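Local coordinates for protein peptide methionine sulfoxide reductase MsrA (Treponema denticola ATCC 35405, PDB 5FA9) that probably repairs oxidised proteins as a bifunctional fusion enzyme, reducing both the S and the R form of methionine sulfoxide back to methionine with electrons from thioredoxin, at residues K3-A8 with V63-L68; E67-Y72 with K105-F110; E207-D212 with E302-Y307; L244-D249 with N255-V260; A266-V271 with G288-F293. The protein carries 2 engineered substitutions. All blocks are in the same frame, centred on the assembly; numbering follows the deposited sequence.

Interaction 1: residues K3-A8 with V63-L68; sequences KEIYLA and VSLQEL
Ile5 of strand 2-8 meets Leu65 and Leu68 on the first turn of helix 65-74, and its branched shape lets one residue serve both. At CB the side chain forks. The CG1 branch lies anti to the backbone N (chi1 -172°) and approaches Leu65 CD1 at 4.2 Å, the two side chains crossing at about a right angle. The CG2 branch turns to Leu68, with Leu68 CD1 at 4.2 Å, while the tip, CD1, runs on toward Ile107 of the next helix. Two residues along the strand, Leu7 points the same way, and its CD1 comes within 4.4 Å of Leu68 O. Glu4 and Tyr6 belong to the other face of the strand, where their side chains are hydrogen-bonded to each other. Ser64 suits the start of the helix, because its OG caps Glu67 N through a weak bond. Aliphatic residues alternating along a strand and spaced three apart on a helix are typical of a helix laid on a sheet, here the mixed sheet of the MsrA alpha/beta fold.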
# COMPACT_ATOMS: atom_id res chain seq x y z
N LYS B 3 0.00 3.79 -1.43
CA LYS B 3 -0.74 4.64 -0.51
C LYS B 3 -2.24 4.42 -0.67
O LYS B 3 -2.68 3.76 -1.61
CB LYS B 3 -0.39 6.11 -0.75
CG LYS B 3 0.93 6.54 -0.13
CD LYS B 3 1.39 7.88 -0.68
CE LYS B 3 2.47 8.50 0.20
NZ LYS B 3 3.48 7.49 0.62
N GLU B 4 -3.01 4.97 0.26
CA GLU B 4 -4.46 4.81 0.21
C GLU B 4 -5.20 6.08 0.61
O GLU B 4 -4.78 6.81 1.51
CB GLU B 4 -4.89 3.64 1.10
CG GLU B 4 -4.55 3.79 2.57
CD GLU B 4 -4.84 2.54 3.37
OE1 GLU B 4 -4.16 1.52 3.15
OE2 GLU B 4 -5.76 2.57 4.22
N ILE B 5 -6.30 6.34 -0.08
CA ILE B 5 -7.13 7.51 0.17
C ILE B 5 -8.60 7.11 0.07
O ILE B 5 -8.94 6.18 -0.67
CB ILE B 5 -6.80 8.66 -0.81
CG1 ILE B 5 -7.53 9.95 -0.42
CG2 ILE B 5 -7.11 8.25 -2.24
CD1 ILE B 5 -7.06 10.56 0.88
N TYR B 6 -9.47 7.78 0.81
CA TYR B 6 -10.89 7.43 0.82
C TYR B 6 -11.74 8.58 0.30
O TYR B 6 -11.70 9.69 0.83
CB TYR B 6 -11.32 7.05 2.24
CG TYR B 6 -10.65 5.79 2.76
CD1 TYR B 6 -9.34 5.82 3.22
CD2 TYR B 6 -11.33 4.58 2.79
CE1 TYR B 6 -8.73 4.68 3.70
CE2 TYR B 6 -10.73 3.43 3.27
CZ TYR B 6 -9.42 3.49 3.72
OH TYR B 6 -8.82 2.34 4.19
N LEU B 7 -12.52 8.31 -0.74
CA LEU B 7 -13.29 9.35 -1.42
C LEU B 7 -14.78 9.04 -1.46
O LEU B 7 -15.20 8.00 -1.96
CB LEU B 7 -12.76 9.55 -2.84
CG LEU B 7 -11.29 9.92 -2.97
CD1 LEU B 7 -10.88 10.02 -4.43
CD2 LEU B 7 -10.99 11.22 -2.23
N ALA B 8 -15.58 9.96 -0.92
CA ALA B 8 -17.03 9.85 -0.99
C ALA B 8 -17.59 10.87 -1.98
O ALA B 8 -17.53 12.07 -1.75
CB ALA B 8 -17.65 10.06 0.39
N VAL B 63 0.49 7.38 -10.18
CA VAL B 63 -0.49 8.46 -10.05
C VAL B 63 -0.34 9.16 -8.70
O VAL B 63 -0.30 8.52 -7.65
CB VAL B 63 -1.94 7.93 -10.22
CG1 VAL B 63 -2.22 6.77 -9.27
CG2 VAL B 63 -2.95 9.05 -10.02
N SER B 64 -0.25 10.49 -8.74
CA SER B 64 -0.09 11.27 -7.53
C SER B 64 -1.43 11.53 -6.86
O SER B 64 -2.48 11.43 -7.49
CB SER B 64 0.61 12.60 -7.83
OG SER B 64 -0.17 13.39 -8.72
N LEU B 65 -1.39 11.87 -5.57
CA LEU B 65 -2.58 12.27 -4.83
C LEU B 65 -3.24 13.47 -5.51
O LEU B 65 -4.46 13.60 -5.50
CB LEU B 65 -2.23 12.60 -3.38
CG LEU B 65 -3.38 13.05 -2.48
CD1 LEU B 65 -4.47 12.00 -2.42
CD2 LEU B 65 -2.87 13.38 -1.08
N GLN B 66 -2.41 14.33 -6.09
CA GLN B 66 -2.89 15.52 -6.78
C GLN B 66 -3.80 15.16 -7.95
O GLN B 66 -4.87 15.75 -8.13
CB GLN B 66 -1.71 16.37 -7.27
CG GLN B 66 -1.04 17.21 -6.19
CD GLN B 66 -0.47 16.38 -5.06
OE1 GLN B 66 0.19 15.37 -5.29
NE2 GLN B 66 -0.74 16.79 -3.82
N GLU B 67 -3.38 14.19 -8.75
CA GLU B 67 -4.17 13.75 -9.89
C GLU B 67 -5.46 13.06 -9.43
O GLU B 67 -6.52 13.26 -10.01
CB GLU B 67 -3.37 12.81 -10.80
CG GLU B 67 -4.17 12.28 -11.98
CD GLU B 67 -3.33 11.47 -12.95
OE1 GLU B 67 -3.92 10.85 -13.86
OE2 GLU B 67 -2.09 11.46 -12.81
N LEU B 68 -5.35 12.24 -8.39
CA LEU B 68 -6.50 11.53 -7.85
C LEU B 68 -7.57 12.49 -7.35
O LEU B 68 -8.76 12.27 -7.56
CB LEU B 68 -6.08 10.59 -6.72
CG LEU B 68 -5.34 9.31 -7.13
CD1 LEU B 68 -5.07 8.45 -5.91
CD2 LEU B 68 -6.14 8.54 -8.16

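Interaction 2: residues E67-Y72 with K105-F110; sequences ELLAHY and KEINSF
Leu69 is the bump of helix 65-74 that fills the hollow between Ile107 and Phe110, one turn apart on helix 104-115. Its CD1 sinks to 4.1 Å from Ile107 CA, and its CB sits over one face of the Phe110 ring, 3.9 Å from the centroid, a CH-pi contact. Phe110 projects the other way, so the two slide past each other. A chi1 of -160° swings the ring away from its own backbone N and across the gap to the opposite helix, and CZ lies 3.6 Å from Ala70 N. The small methyl of Ala70 suits this spot: its CB just meets CZ at 3.9 Å and leaves the flat ring lying close to the helix. Such a large side chain spans segments whose axes come no closer than 10.9 Å and cross at -41°. On the sheet side, Leu69 rests on Leu7 of strand 2-8 and Ile96 of strand 95-98, and Ile107 on Ile5 and Ile96; Leu68 and His71 turn to Phe19 of helix 12-19, and Tyr163 reaches Ala70.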
# COMPACT_ATOMS: atom_id res chain seq x y z
N GLU B 67 -3.38 14.19 -8.75
CA GLU B 67 -4.17 13.75 -9.89
C GLU B 67 -5.46 13.06 -9.43
O GLU B 67 -6.52 13.26 -10.01
CB GLU B 67 -3.37 12.81 -10.80
CG GLU B 67 -4.17 12.28 -11.98
CD GLU B 67 -3.33 11.47 -12.95
OE1 GLU B 67 -3.92 10.85 -13.86
OE2 GLU B 67 -2.09 11.46 -12.81
N LEU B 68 -5.35 12.24 -8.39
CA LEU B 68 -6.50 11.53 -7.85
C LEU B 68 -7.57 12.49 -7.35
O LEU B 68 -8.76 12.27 -7.56
CB LEU B 68 -6.08 10.59 -6.72
CG LEU B 68 -5.34 9.31 -7.13
CD1 LEU B 68 -5.07 8.45 -5.91
CD2 LEU B 68 -6.14 8.54 -8.16
N LEU B 69 -7.14 13.56 -6.68
CA LEU B 69 -8.07 14.57 -6.20
C LEU B 69 -8.61 15.39 -7.36
O LEU B 69 -9.73 15.90 -7.31
CB LEU B 69 -7.39 15.47 -5.16
CG LEU B 69 -7.03 14.79 -3.84
CD1 LEU B 69 -6.41 15.78 -2.87
CD2 LEU B 69 -8.27 14.14 -3.23
N ALA B 70 -7.81 15.52 -8.41
CA ALA B 70 -8.24 16.20 -9.62
C ALA B 70 -9.36 15.41 -10.30
O ALA B 70 -10.36 15.99 -10.73
CB ALA B 70 -7.07 16.40 -10.58
N HIS B 71 -9.18 14.10 -10.39
CA HIS B 71 -10.21 13.21 -10.91
C HIS B 71 -11.47 13.28 -10.05
O HIS B 71 -12.59 13.30 -10.57
CB HIS B 71 -9.72 11.77 -10.98
CG HIS B 71 -8.77 11.50 -12.11
ND1 HIS B 71 -9.18 11.47 -13.43
CD2 HIS B 71 -7.45 11.24 -12.12
CE1 HIS B 71 -8.14 11.20 -14.20
NE2 HIS B 71 -7.07 11.06 -13.43
N TYR B 72 -11.27 13.32 -8.74
CA TYR B 72 -12.37 13.34 -7.79
C TYR B 72 -13.26 14.57 -7.97
O TYR B 72 -14.48 14.45 -8.06
CB TYR B 72 -11.83 13.29 -6.35
CG TYR B 72 -12.89 13.51 -5.29
CD1 TYR B 72 -13.85 12.54 -5.04
CD2 TYR B 72 -12.91 14.67 -4.53
CE1 TYR B 72 -14.82 12.73 -4.07
CE2 TYR B 72 -13.86 14.87 -3.56
CZ TYR B 72 -14.82 13.90 -3.33
OH TYR B 72 -15.77 14.09 -2.36
N LYS B 105 -2.03 18.18 4.72
CA LYS B 105 -1.69 19.47 4.14
C LYS B 105 -1.85 19.45 2.62
O LYS B 105 -2.16 20.48 2.01
CB LYS B 105 -0.27 19.88 4.52
CG LYS B 105 -0.19 21.28 5.12
CD LYS B 105 0.60 21.29 6.42
CE LYS B 105 0.31 22.56 7.21
NZ LYS B 105 0.50 22.36 8.67
N GLU B 106 -1.64 18.29 2.01
CA GLU B 106 -1.84 18.14 0.57
C GLU B 106 -3.32 18.23 0.22
O GLU B 106 -3.71 18.90 -0.74
CB GLU B 106 -1.26 16.82 0.07
CG GLU B 106 0.26 16.76 0.08
CD GLU B 106 0.79 15.43 -0.43
OE1 GLU B 106 0.50 15.09 -1.60
OE2 GLU B 106 1.49 14.73 0.32
N ILE B 107 -4.15 17.54 1.00
CA ILE B 107 -5.59 17.55 0.79
C ILE B 107 -6.18 18.94 1.00
O ILE B 107 -6.96 19.43 0.18
CB ILE B 107 -6.31 16.56 1.72
CG1 ILE B 107 -5.84 15.13 1.43
CG2 ILE B 107 -7.82 16.66 1.56
CD1 ILE B 107 -6.37 14.10 2.42
N ASN B 108 -5.80 19.59 2.10
CA ASN B 108 -6.29 20.93 2.41
C ASN B 108 -5.89 21.96 1.36
O ASN B 108 -6.69 22.80 0.97
CB ASN B 108 -5.78 21.38 3.78
CG ASN B 108 -6.43 20.61 4.92
OD1 ASN B 108 -7.57 20.18 4.82
ND2 ASN B 108 -5.69 20.44 6.01
N SER B 109 -4.65 21.87 0.89
CA SER B 109 -4.14 22.79 -0.13
C SER B 109 -4.90 22.64 -1.44
O SER B 109 -5.16 23.63 -2.13
CB SER B 109 -2.65 22.56 -0.37
OG SER B 109 -1.90 22.83 0.80
N PHE B 110 -5.27 21.41 -1.78
CA PHE B 110 -5.96 21.15 -3.04
C PHE B 110 -7.40 21.66 -3.00
O PHE B 110 -7.92 22.14 -4.01
CB PHE B 110 -5.93 19.66 -3.37
CG PHE B 110 -6.18 19.36 -4.82
CD1 PHE B 110 -7.47 19.19 -5.31
CD2 PHE B 110 -5.12 19.25 -5.71
CE1 PHE B 110 -7.69 18.91 -6.64
CE2 PHE B 110 -5.33 18.97 -7.05
CZ PHE B 110 -6.62 18.81 -7.52

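Interaction 3: residues E207-D212 with E302-Y307; sequences EGIYVD and EGYGDY
Tyr304 lies across two residues of strand 208-212, Ile209 and Val211, which alternate with Tyr210 and therefore point to the same face. The contact is mostly apolar and follows the length of the phenol from CB to the hydroxyl. Near the root of the ring, Ile209 CD1 approaches Tyr304 CD2 to 3.6 Å, and the two side chains cross obliquely. Farther out, Val211 CG2 lies 3.7 Å from Tyr304 CE2 and 3.8 Å from Tyr304 OH, this time at about a right angle. Ile209 CG1 takes the position between the backbone N and the carbonyl carbon (chi1 57°), and the extended chi2 (175°) carries CD1 on to the ring. Its other branch, CG2, comes within 4.4 Å of Tyr307 O. A tyrosine suits the place since its long carbon framework covers both aliphatic residues while its hydroxyl is hydrogen-bonded to Gly216 O. The loop is folded to present it: Gly303, with positive phi, is the C-prime residue of a Schellman motif ending the preceding helix, and Tyr307 N bonds to Tyr304 O at 3.2 Å, an oxygen that also lies in the plane of the Tyr307 ring, at its edge. Glu302 forms a salt bridge with Arg292 on the neighbouring strand. The loop between helices 296-299 and 308-311 thus packs its tyrosine on the middle strand of the smaller, three-stranded antiparallel sheet of the MsrB part.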
# COMPACT_ATOMS: atom_id res chain seq x y z
N GLU B 207 11.52 25.84 -9.88
CA GLU B 207 10.17 25.33 -9.72
C GLU B 207 9.30 25.67 -10.93
O GLU B 207 9.29 26.81 -11.40
CB GLU B 207 9.52 25.87 -8.45
CG GLU B 207 10.20 25.43 -7.17
CD GLU B 207 9.49 25.94 -5.93
OE1 GLU B 207 8.77 25.14 -5.29
OE2 GLU B 207 9.65 27.13 -5.60
N GLY B 208 8.58 24.68 -11.42
CA GLY B 208 7.73 24.84 -12.59
C GLY B 208 7.45 23.51 -13.25
O GLY B 208 7.77 22.46 -12.70
N ILE B 209 6.86 23.56 -14.44
CA ILE B 209 6.56 22.34 -15.18
C ILE B 209 7.36 22.26 -16.47
O ILE B 209 7.78 23.28 -17.03
CB ILE B 209 5.06 22.24 -15.52
CG1 ILE B 209 4.61 23.47 -16.33
CG2 ILE B 209 4.23 22.10 -14.26
CD1 ILE B 209 3.17 23.39 -16.81
N TYR B 210 7.58 21.04 -16.94
CA TYR B 210 8.24 20.82 -18.22
C TYR B 210 7.21 20.39 -19.24
O TYR B 210 6.49 19.40 -19.06
CB TYR B 210 9.36 19.78 -18.08
CG TYR B 210 10.50 20.25 -17.21
CD1 TYR B 210 10.46 20.10 -15.83
CD2 TYR B 210 11.61 20.86 -17.77
CE1 TYR B 210 11.49 20.53 -15.03
CE2 TYR B 210 12.66 21.30 -16.98
CZ TYR B 210 12.59 21.14 -15.61
OH TYR B 210 13.63 21.57 -14.82
N VAL B 211 7.13 21.15 -20.33
CA VAL B 211 6.07 21.00 -21.30
C VAL B 211 6.58 20.42 -22.63
O VAL B 211 7.75 20.60 -22.98
CB VAL B 211 5.38 22.38 -21.53
CG1 VAL B 211 5.40 22.80 -22.99
CG2 VAL B 211 3.98 22.38 -20.95
N ASP B 212 5.71 19.72 -23.34
CA ASP B 212 6.03 19.21 -24.67
C ASP B 212 6.35 20.38 -25.60
O ASP B 212 5.52 21.25 -25.82
CB ASP B 212 4.88 18.37 -25.23
CG ASP B 212 5.27 17.57 -26.46
OD1 ASP B 212 6.26 17.92 -27.14
OD2 ASP B 212 4.57 16.58 -26.77
N GLU B 302 0.26 31.93 -18.29
CA GLU B 302 0.39 31.26 -19.58
C GLU B 302 -0.65 30.16 -19.76
O GLU B 302 -0.58 29.38 -20.71
CB GLU B 302 1.80 30.69 -19.76
CG GLU B 302 2.89 31.74 -19.84
CD GLU B 302 4.26 31.15 -20.05
OE1 GLU B 302 4.35 30.07 -20.69
OE2 GLU B 302 5.25 31.75 -19.59
N GLY B 303 -1.61 30.09 -18.84
CA GLY B 303 -2.74 29.19 -18.99
C GLY B 303 -2.59 27.83 -18.33
O GLY B 303 -3.40 26.94 -18.57
N TYR B 304 -1.56 27.67 -17.51
CA TYR B 304 -1.31 26.38 -16.86
C TYR B 304 -1.68 26.41 -15.38
O TYR B 304 -1.01 25.79 -14.55
CB TYR B 304 0.16 25.98 -17.03
CG TYR B 304 0.53 25.69 -18.47
CD1 TYR B 304 0.99 26.69 -19.31
CD2 TYR B 304 0.42 24.40 -18.98
CE1 TYR B 304 1.33 26.43 -20.62
CE2 TYR B 304 0.76 24.13 -20.29
CZ TYR B 304 1.21 25.15 -21.11
OH TYR B 304 1.55 24.88 -22.42
N GLY B 305 -2.75 27.12 -15.05
CA GLY B 305 -3.20 27.25 -13.68
C GLY B 305 -3.66 25.95 -13.05
O GLY B 305 -3.62 25.79 -11.83
N ASP B 306 -4.11 25.01 -13.88
CA ASP B 306 -4.63 23.74 -13.39
C ASP B 306 -3.53 22.79 -12.92
O ASP B 306 -3.81 21.79 -12.27
CB ASP B 306 -5.47 23.06 -14.47
CG ASP B 306 -6.77 23.78 -14.75
OD1 ASP B 306 -7.14 24.66 -13.95
OD2 ASP B 306 -7.43 23.47 -15.76
N TYR B 307 -2.28 23.12 -13.25
CA TYR B 307 -1.16 22.23 -12.97
C TYR B 307 -0.30 22.69 -11.80
O TYR B 307 0.75 22.12 -11.53
CB TYR B 307 -0.30 22.08 -14.23
CG TYR B 307 -1.04 21.51 -15.41
CD1 TYR B 307 -1.15 20.14 -15.59
CD2 TYR B 307 -1.64 22.34 -16.35
CE1 TYR B 307 -1.84 19.61 -16.67
CE2 TYR B 307 -2.33 21.82 -17.43
CZ TYR B 307 -2.42 20.46 -17.59
OH TYR B 307 -3.10 19.94 -18.66

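Interaction 4: residues L244-D249 with N255-V260; sequences LQYLED and NRTEVV
Leu247 and Glu258 form the central pair of a beta hairpin at the end of the six-stranded antiparallel sheet of the MsrB part. Backbone bonds come first: the pairs Gln245-Val260, Leu247-Glu258 and Asp249-Arg256 each exchange two hydrogen bonds, for example Glu258 N to Leu247 O at 2.6 Å. Tyr246-Val259 and Glu248-Thr257 are the non-hydrogen-bonded pairs between them. Side chains pack on both faces. On that of Tyr246 and Val259, Thr257 CG2 meets Tyr246 CB diagonally at 3.8 Å and lies near the plane of the ring, at its edge, while the hydroxyl of Tyr246 bonds to that of Tyr284. Leu244 CD1 packs on Val259 CG1 at 3.7 Å, next to Tyr284. On the other face, an aliphatic chain lies beside a carboxylate: Leu247 CD1 is 3.7 Å from OE1 of the extended Glu258, whose OE2 is held by His267 ND1. Charges gather toward the turn. Asp249 and Arg256 point the same way, their flat groups 32° apart, and form a long salt bridge, OD2 to NH2 3.7 Å. Asp249 OD1 is bonded to Ser251 OG. The bend at chi3 of Arg256 (-57°) turns its NE to a water in the guanidinium plane, 3.1 Å away.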
# COMPACT_ATOMS: atom_id res chain seq x y z
N LEU B 244 2.19 10.40 -20.91
CA LEU B 244 3.15 9.56 -21.63
C LEU B 244 2.56 8.27 -22.19
O LEU B 244 1.54 7.77 -21.71
CB LEU B 244 4.33 9.21 -20.72
CG LEU B 244 5.01 10.38 -19.99
CD1 LEU B 244 6.20 9.88 -19.20
CD2 LEU B 244 5.43 11.45 -20.98
N GLN B 245 3.23 7.74 -23.21
CA GLN B 245 2.96 6.40 -23.72
C GLN B 245 4.28 5.65 -23.79
O GLN B 245 5.34 6.24 -24.02
CB GLN B 245 2.30 6.45 -25.10
CG GLN B 245 0.78 6.45 -25.06
CD GLN B 245 0.16 6.59 -26.44
OE1 GLN B 245 0.87 6.71 -27.44
NE2 GLN B 245 -1.16 6.55 -26.50
N TYR B 246 4.23 4.34 -23.58
CA TYR B 246 5.45 3.54 -23.50
C TYR B 246 5.55 2.57 -24.67
O TYR B 246 4.57 1.95 -25.06
CB TYR B 246 5.51 2.78 -22.18
CG TYR B 246 5.35 3.66 -20.96
CD1 TYR B 246 4.09 3.93 -20.44
CD2 TYR B 246 6.45 4.24 -20.34
CE1 TYR B 246 3.93 4.74 -19.33
CE2 TYR B 246 6.30 5.05 -19.23
CZ TYR B 246 5.04 5.30 -18.73
OH TYR B 246 4.88 6.10 -17.62
N LEU B 247 6.75 2.44 -25.23
CA LEU B 247 6.98 1.56 -26.36
C LEU B 247 8.22 0.69 -26.16
O LEU B 247 9.27 1.17 -25.73
CB LEU B 247 7.13 2.37 -27.65
CG LEU B 247 5.90 3.13 -28.14
CD1 LEU B 247 6.24 3.96 -29.37
CD2 LEU B 247 4.76 2.17 -28.44
N GLU B 248 8.06 -0.59 -26.46
CA GLU B 248 9.18 -1.52 -26.53
C GLU B 248 10.23 -0.99 -27.51
O GLU B 248 9.90 -0.65 -28.64
CB GLU B 248 8.70 -2.90 -26.97
CG GLU B 248 7.23 -3.18 -26.67
CD GLU B 248 6.30 -2.63 -27.74
OE1 GLU B 248 6.81 -2.00 -28.70
OE2 GLU B 248 5.08 -2.83 -27.63
N ASP B 249 11.48 -0.93 -27.07
CA ASP B 249 12.55 -0.43 -27.93
C ASP B 249 13.83 -1.24 -27.79
O ASP B 249 14.48 -1.21 -26.74
CB ASP B 249 12.83 1.04 -27.62
CG ASP B 249 13.93 1.62 -28.49
OD1 ASP B 249 13.87 1.45 -29.73
OD2 ASP B 249 14.86 2.24 -27.94
N ASN B 255 17.66 -3.83 -24.64
CA ASN B 255 16.22 -3.91 -24.42
C ASN B 255 15.77 -2.78 -23.51
O ASN B 255 16.01 -2.80 -22.30
CB ASN B 255 15.83 -5.27 -23.83
CG ASN B 255 14.39 -5.63 -24.13
OD1 ASN B 255 13.61 -4.79 -24.57
ND2 ASN B 255 14.04 -6.89 -23.90
N ARG B 256 15.10 -1.78 -24.09
CA ARG B 256 14.74 -0.57 -23.36
C ARG B 256 13.30 -0.17 -23.66
O ARG B 256 12.71 -0.60 -24.65
CB ARG B 256 15.68 0.57 -23.72
CG ARG B 256 17.14 0.33 -23.38
CD ARG B 256 17.99 1.56 -23.68
NE ARG B 256 17.87 1.97 -25.07
CZ ARG B 256 18.43 3.07 -25.58
NH1 ARG B 256 19.15 3.86 -24.80
NH2 ARG B 256 18.26 3.37 -26.86
N THR B 257 12.74 0.66 -22.79
CA THR B 257 11.39 1.19 -23.00
C THR B 257 11.45 2.65 -23.44
O THR B 257 12.01 3.49 -22.75
CB THR B 257 10.53 1.07 -21.73
OG1 THR B 257 10.52 -0.29 -21.28
CG2 THR B 257 9.11 1.52 -22.01
N GLU B 258 10.87 2.93 -24.60
CA GLU B 258 10.87 4.29 -25.14
C GLU B 258 9.71 5.10 -24.58
O GLU B 258 8.58 4.62 -24.50
CB GLU B 258 10.79 4.25 -26.67
CG GLU B 258 10.70 5.62 -27.32
CD GLU B 258 10.42 5.54 -28.81
OE1 GLU B 258 9.89 4.50 -29.26
OE2 GLU B 258 10.72 6.52 -29.53
N VAL B 259 10.00 6.34 -24.20
CA VAL B 259 8.98 7.25 -23.69
C VAL B 259 8.55 8.24 -24.76
O VAL B 259 9.38 8.97 -25.31
CB VAL B 259 9.48 8.02 -22.45
CG1 VAL B 259 8.42 9.00 -21.97
CG2 VAL B 259 9.85 7.05 -21.34
N VAL B 260 7.26 8.27 -25.06
CA VAL B 260 6.72 9.18 -26.06
C VAL B 260 5.49 9.92 -25.53
O VAL B 260 4.75 9.39 -24.70
CB VAL B 260 6.34 8.44 -27.37
CG1 VAL B 260 7.57 7.84 -28.02
CG2 VAL B 260 5.30 7.36 -27.09
O HOH W 1 16.76 -0.17 -26.94

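Interaction 5: residues A266-V271 with G288-F293; sequences AHLGHV and GAALRF
Leu268, the main partner of Ala290, stands in a classic beta bulge: it and Gly269 both face Val259 on the adjoining strand of the MsrB fold's larger antiparallel sheet. At the bulge Leu268 has a psi of -43° and Gly269 an unusual phi of 161° that suits a residue without a side chain. Although the bond from CA to CB of Leu268 does not point directly across the contact, its CG lies beside the backbone N (chi1 -56°) and brings CD2 to 3.9 Å from Ala290 CB. Ala290 CB is also 4.0 Å from His267 O, so a single small group rests against a side chain and a carbonyl at once. Alanine fits because the two chains come close at this point, Leu268 CA being 5.9 Å from Ala290 CA, and helix 182-190 presses on that methyl with Val187 and Thr188. Ala290 closes a short 3-10 turn, in which Leu291 N bonds to Gly288 O at 3.0 Å; the carboxylate of Glu194 holds Gly288 N and Ala289 N. From this turn the chain enters strand 291-295 of the smaller sheet, so the contact bridges the two sheets. Leu268 also touches Ile286, and Leu268 O is bonded to Asn287 ND2. Beside it, Gly269 N lies 3.6 Å above one face of the His267 imidazole, offset toward the rim.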
# COMPACT_ATOMS: atom_id res chain seq x y z
N ALA B 266 5.61 12.61 -30.03
CA ALA B 266 7.02 12.96 -30.14
C ALA B 266 7.88 12.13 -29.20
O ALA B 266 7.48 11.82 -28.08
CB ALA B 266 7.21 14.45 -29.85
N HIS B 267 9.07 11.77 -29.67
CA HIS B 267 10.03 11.04 -28.86
C HIS B 267 10.58 11.91 -27.74
O HIS B 267 10.98 13.05 -27.97
CB HIS B 267 11.18 10.51 -29.73
CG HIS B 267 12.32 9.95 -28.94
ND1 HIS B 267 12.26 8.72 -28.32
CD2 HIS B 267 13.55 10.45 -28.67
CE1 HIS B 267 13.41 8.48 -27.71
NE2 HIS B 267 14.21 9.52 -27.90
N LEU B 268 10.59 11.37 -26.52
CA LEU B 268 11.06 12.12 -25.36
C LEU B 268 12.35 11.53 -24.80
O LEU B 268 13.27 12.26 -24.45
CB LEU B 268 9.98 12.16 -24.28
CG LEU B 268 8.62 12.71 -24.72
CD1 LEU B 268 7.63 12.66 -23.58
CD2 LEU B 268 8.77 14.13 -25.26
N GLY B 269 12.40 10.20 -24.72
CA GLY B 269 13.56 9.51 -24.20
C GLY B 269 13.25 8.09 -23.79
O GLY B 269 12.47 7.40 -24.46
N HIS B 270 13.84 7.65 -22.69
CA HIS B 270 13.63 6.30 -22.20
C HIS B 270 13.37 6.28 -20.70
O HIS B 270 13.78 7.18 -19.97
CB HIS B 270 14.84 5.41 -22.53
CG HIS B 270 15.22 5.43 -23.97
ND1 HIS B 270 15.97 6.44 -24.53
CD2 HIS B 270 14.96 4.56 -24.98
CE1 HIS B 270 16.15 6.20 -25.82
NE2 HIS B 270 15.55 5.06 -26.11
N VAL B 271 12.69 5.23 -20.23
CA VAL B 271 12.45 5.05 -18.81
C VAL B 271 13.16 3.80 -18.30
O VAL B 271 13.02 2.71 -18.87
CB VAL B 271 10.94 4.97 -18.48
CG1 VAL B 271 10.24 3.95 -19.37
CG2 VAL B 271 10.72 4.66 -17.01
N GLY B 288 16.35 17.23 -22.91
CA GLY B 288 15.96 18.60 -22.63
C GLY B 288 15.42 19.32 -23.85
O GLY B 288 14.56 20.18 -23.74
N ALA B 289 15.94 18.94 -25.02
CA ALA B 289 15.52 19.54 -26.29
C ALA B 289 14.04 19.28 -26.58
O ALA B 289 13.41 20.00 -27.35
CB ALA B 289 16.38 19.03 -27.43
N ALA B 290 13.50 18.23 -25.97
CA ALA B 290 12.10 17.87 -26.17
C ALA B 290 11.18 18.60 -25.20
O ALA B 290 9.96 18.49 -25.28
CB ALA B 290 11.92 16.36 -26.02
N LEU B 291 11.77 19.35 -24.27
CA LEU B 291 11.00 20.01 -23.23
C LEU B 291 11.09 21.54 -23.27
O LEU B 291 12.10 22.10 -23.70
CB LEU B 291 11.44 19.52 -21.85
CG LEU B 291 11.41 18.00 -21.62
CD1 LEU B 291 11.99 17.65 -20.26
CD2 LEU B 291 9.99 17.47 -21.77
N ARG B 292 10.02 22.19 -22.83
CA ARG B 292 10.01 23.63 -22.61
C ARG B 292 9.64 23.93 -21.16
O ARG B 292 8.54 23.60 -20.72
CB ARG B 292 9.04 24.31 -23.57
CG ARG B 292 8.92 25.81 -23.37
CD ARG B 292 7.99 26.43 -24.40
NE ARG B 292 7.32 27.63 -23.90
CZ ARG B 292 6.02 27.69 -23.62
NH1 ARG B 292 5.26 26.62 -23.80
NH2 ARG B 292 5.49 28.81 -23.16
N PHE B 293 10.55 24.56 -20.43
CA PHE B 293 10.32 24.84 -19.01
C PHE B 293 9.47 26.08 -18.80
O PHE B 293 9.69 27.12 -19.41
CB PHE B 293 11.65 24.99 -18.27
CG PHE B 293 11.49 25.34 -16.82
CD1 PHE B 293 11.09 24.39 -15.90
CD2 PHE B 293 11.75 26.63 -16.37
CE1 PHE B 293 10.95 24.71 -14.56
CE2 PHE B 293 11.61 26.95 -15.04
CZ PHE B 293 11.21 25.99 -14.13

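In the fold
Interactions 1 and 2 belong to the MsrA part and share helix 65-74: its Leu65 and Leu68 meet strand 2-8, while Leu69 and Ala70 meet helix 104-115, and a bond between Gln66 and Glu106 ties the two contacts together. Both are buried and without hydrogen bonds across their segments. Interaction 3 is equally buried and, like interaction 2, sets aliphatic groups against an aromatic ring, here one with a polar end; it joins interaction 5 through neighbouring strands and the Arg292-Glu302 salt bridge. Interactions 4 and 5 meet in the larger MsrB sheet, with strand 256-261 beside 267-272. Only interaction 4 is partly open to solvent, and it alone relies on backbone hydrogen bonds and charged groups.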